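Local coordinates for protein KP700603 (Klebsiella pneumoniae 700603, PDB 5KVK) that is of unknown function but belongs to the competence-damaged protein (CinA) superfamily and forms a two-chain assembly in the crystal, at residues Ala44-Ala49 and Ala53-Gly58. Residues are numbered along the deposited sequence; the frame is centred on the assembly and turned at random.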
ATOM      1  N   ALA A  44      -2.266  -0.641   8.632  1.00 21.77           N
ATOM      2  CA  ALA A  44      -2.911  -0.454   9.925  1.00 23.26           C
ATOM      3  C   ALA A  44      -4.421  -0.379   9.757  1.00 21.43           C
ATOM      4  O   ALA A  44      -5.177  -0.955  10.584  1.00 24.96           O
ATOM      5  CB  ALA A  44      -2.383   0.805  10.619  1.00 23.78           C
ATOM      6  N   LEU A  45      -4.861   0.260   8.663  1.00 23.83           N
ATOM      7  CA  LEU A  45      -6.295   0.387   8.403  1.00 21.42           C
ATOM      8  C   LEU A  45      -6.892  -0.960   8.041  1.00 25.41           C
ATOM      9  O   LEU A  45      -8.045  -1.260   8.401  1.00 26.40           O
ATOM     10  CB  LEU A  45      -6.524   1.397   7.286  1.00 20.85           C
ATOM     11  CG  LEU A  45      -5.975   2.807   7.645  1.00 20.54           C
ATOM     12  CD1 LEU A  45      -5.909   3.859   6.500  1.00 23.88           C
ATOM     13  CD2 LEU A  45      -6.821   3.365   8.827  1.00 23.57           C
ATOM     14  N   CYS A  46      -6.159  -1.754   7.260  1.00 22.67           N
ATOM     15  CA  CYS A  46      -6.732  -3.042   6.882  1.00 22.16           C
ATOM     16  C   CYS A  46      -6.727  -4.029   8.018  1.00 26.69           C
ATOM     17  O   CYS A  46      -7.454  -5.027   7.928  1.00 27.52           O
ATOM     18  CB  CYS A  46      -5.984  -3.635   5.663  1.00 25.96           C
ATOM     19  SG  CYS A  46      -6.148  -2.566   4.157  1.00 24.27           S
ATOM     20  N   ALA A  47      -5.910  -3.813   9.050  1.00 25.53           N
ATOM     21  CA  ALA A  47      -5.845  -4.709  10.187  1.00 27.14           C
ATOM     22  C   ALA A  47      -7.034  -4.515  11.128  1.00 29.89           C
ATOM     23  O   ALA A  47      -7.234  -5.344  12.040  1.00 34.63           O
ATOM     24  CB  ALA A  47      -4.548  -4.524  11.005  1.00 28.32           C
ATOM     25  N   GLN A  48      -7.837  -3.478  10.887  1.00 28.94           N
ATOM     26  CA  GLN A  48      -9.027  -3.158  11.667  1.00 29.93           C
ATOM     27  C   GLN A  48     -10.153  -4.135  11.382  1.00 36.64           C
ATOM     28  O   GLN A  48     -10.222  -4.757  10.319  1.00 40.10           O
ATOM     29  CB  GLN A  48      -9.505  -1.749  11.354  1.00 32.40           C
ATOM     30  CG  GLN A  48      -8.649  -0.715  11.965  1.00 31.35           C
ATOM     31  CD  GLN A  48      -8.892  -0.694  13.432  1.00 37.70           C
ATOM     32  OE1 GLN A  48     -10.024  -0.512  13.852  1.00 46.84           O
ATOM     33  NE2 GLN A  48      -7.859  -0.884  14.217  1.00 36.42           N
ATOM     34  N   ALA A  49     -11.047  -4.284  12.380  1.00 35.78           N
ATOM     35  CA  ALA A  49     -12.095  -5.284  12.279  1.00 42.90           C
ATOM     36  C   ALA A  49     -13.084  -4.987  11.159  1.00 45.40           C
ATOM     37  O   ALA A  49     -13.625  -5.929  10.550  1.00 50.81           O
ATOM     38  CB  ALA A  49     -12.846  -5.403  13.615  1.00 41.22           C
ATOM     39  N   ALA A  53     -15.927  -0.553   6.088  1.00 29.02           N
ATOM     40  CA  ALA A  53     -16.911   0.458   6.428  1.00 26.54           C
ATOM     41  C   ALA A  53     -16.355   1.868   6.272  1.00 30.92           C
ATOM     42  O   ALA A  53     -17.131   2.819   6.157  1.00 35.56           O
ATOM     43  CB  ALA A  53     -17.445   0.271   7.858  1.00 30.46           C
ATOM     44  N   PHE A  54     -15.046   2.012   6.237  1.00 25.32           N
ATOM     45  CA  PHE A  54     -14.462   3.346   6.118  1.00 25.08           C
ATOM     46  C   PHE A  54     -13.263   3.436   5.189  1.00 24.02           C
ATOM     47  O   PHE A  54     -12.741   4.539   5.029  1.00 25.08           O
ATOM     48  CB  PHE A  54     -14.042   3.863   7.522  1.00 27.86           C
ATOM     49  CG  PHE A  54     -12.953   3.048   8.152  1.00 31.91           C
ATOM     50  CD1 PHE A  54     -13.277   1.915   8.866  1.00 30.96           C
ATOM     51  CD2 PHE A  54     -11.603   3.402   8.014  1.00 32.33           C
ATOM     52  CE1 PHE A  54     -12.315   1.136   9.431  1.00 32.53           C
ATOM     53  CE2 PHE A  54     -10.638   2.615   8.618  1.00 29.64           C
ATOM     54  CZ  PHE A  54     -11.007   1.491   9.291  1.00 29.20           C
ATOM     55  N   TYR A  55     -12.826   2.350   4.545  1.00 21.85           N
ATOM     56  CA  TYR A  55     -11.573   2.398   3.781  1.00 21.53           C
ATOM     57  C   TYR A  55     -11.547   1.301   2.756  1.00 20.96           C
ATOM     58  O   TYR A  55     -11.854   0.169   3.092  1.00 25.31           O
ATOM     59  CB  TYR A  55     -10.379   2.172   4.734  1.00 20.15           C
ATOM     60  CG  TYR A  55      -9.020   2.219   4.068  1.00 24.14           C
ATOM     61  CD1 TYR A  55      -8.385   3.460   3.778  1.00 20.08           C
ATOM     62  CD2 TYR A  55      -8.332   1.051   3.819  1.00 25.22           C
ATOM     63  CE1 TYR A  55      -7.131   3.510   3.188  1.00 20.90           C
ATOM     64  CE2 TYR A  55      -7.085   1.092   3.235  1.00 21.35           C
ATOM     65  CZ  TYR A  55      -6.498   2.315   2.941  1.00 20.54           C
ATOM     66  OH  TYR A  55      -5.209   2.317   2.376  1.00 21.67           O
ATOM     67  N   ASP A  56     -11.074   1.604   1.508  1.00 20.30           N
ATOM     68  CA  ASP A  56     -10.745   0.476   0.635  1.00 20.87           C
ATOM     69  C   ASP A  56      -9.602   0.716  -0.332  1.00 19.26           C
ATOM     70  O   ASP A  56      -9.211  -0.252  -1.030  1.00 21.78           O
ATOM     71  CB  ASP A  56     -11.950  -0.023  -0.169  1.00 23.11           C
ATOM     72  CG  ASP A  56     -12.522   1.034  -1.171  1.00 24.10           C
ATOM     73  OD1 ASP A  56     -11.893   2.118  -1.451  1.00 23.78           O
ATOM     74  OD2 ASP A  56     -13.629   0.751  -1.628  1.00 29.46           O
ATOM     75  N   THR A  57      -9.031   1.923  -0.380  1.00 20.13           N
ATOM     76  CA  THR A  57      -8.025   2.258  -1.382  1.00 22.13           C
ATOM     77  C   THR A  57      -6.819   2.922  -0.750  1.00 19.74           C
ATOM     78  O   THR A  57      -6.935   3.995  -0.116  1.00 20.69           O
ATOM     79  CB  THR A  57      -8.653   3.197  -2.430  1.00 20.98           C
ATOM     80  OG1 THR A  57      -9.716   2.496  -3.077  1.00 20.94           O
ATOM     81  CG2 THR A  57      -7.554   3.551  -3.487  1.00 22.91           C
ATOM     82  N   GLY A  58      -5.636   2.329  -0.973  1.00 21.34           N
ATOM     83  CA  GLY A  58      -4.397   3.009  -0.661  1.00 21.60           C
ATOM     84  C   GLY A  58      -3.409   2.851  -1.802  1.00 18.37           C
ATOM     85  O   GLY A  58      -3.425   1.858  -2.547  1.00 21.23           O
TER
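Leu45 lies on one face of the Tyr55 ring and Thr57 N on the opposite face, the amide nitrogen standing over the ring centre. The leucine contact is a CH-pi interaction: CD1 of Leu45 is 3.9 Å from the centroid of the Tyr55 ring, 24° off the normal and displaced toward the rim, with Leu45 CD1 only 3.5 Å from Tyr55 CE1. At the ring edge sits a sulfur-aromatic contact, Cys46 SG lying 3.9 Å from Tyr55 CE2. A chi1 of -179° swings the Tyr55 ring away from its own backbone N and toward Leu45 and Cys46 of helix 40-46, and its hydroxyl hydrogen-bonds to Thr32 OG1 on the neighbouring strand. The Phe54 ring is met at its edge instead. Leu45 CD2 lies in its plane, 3.9 Å from Phe54 CE2, while Gln48 CB is 4.1 Å from Phe54 CZ. Leu45 thus splits its two methyls between the aromatic rings, one over a face and one against an edge. Gln48 bends at chi2 (-73°), and its NE2 hydrogen-bonds to Thr17 OG1 of helix 12-26, whose Ala20 also touches Phe54. Further along strand 55-61, Gly58 pairs in an antiparallel ladder with a strand of the second subunit. The contact packs the C-terminal part of helix 40-46 on the strand that follows it, the second half of the beta-alpha-beta unit strand 30-34, helix 40-46, strand 55-61.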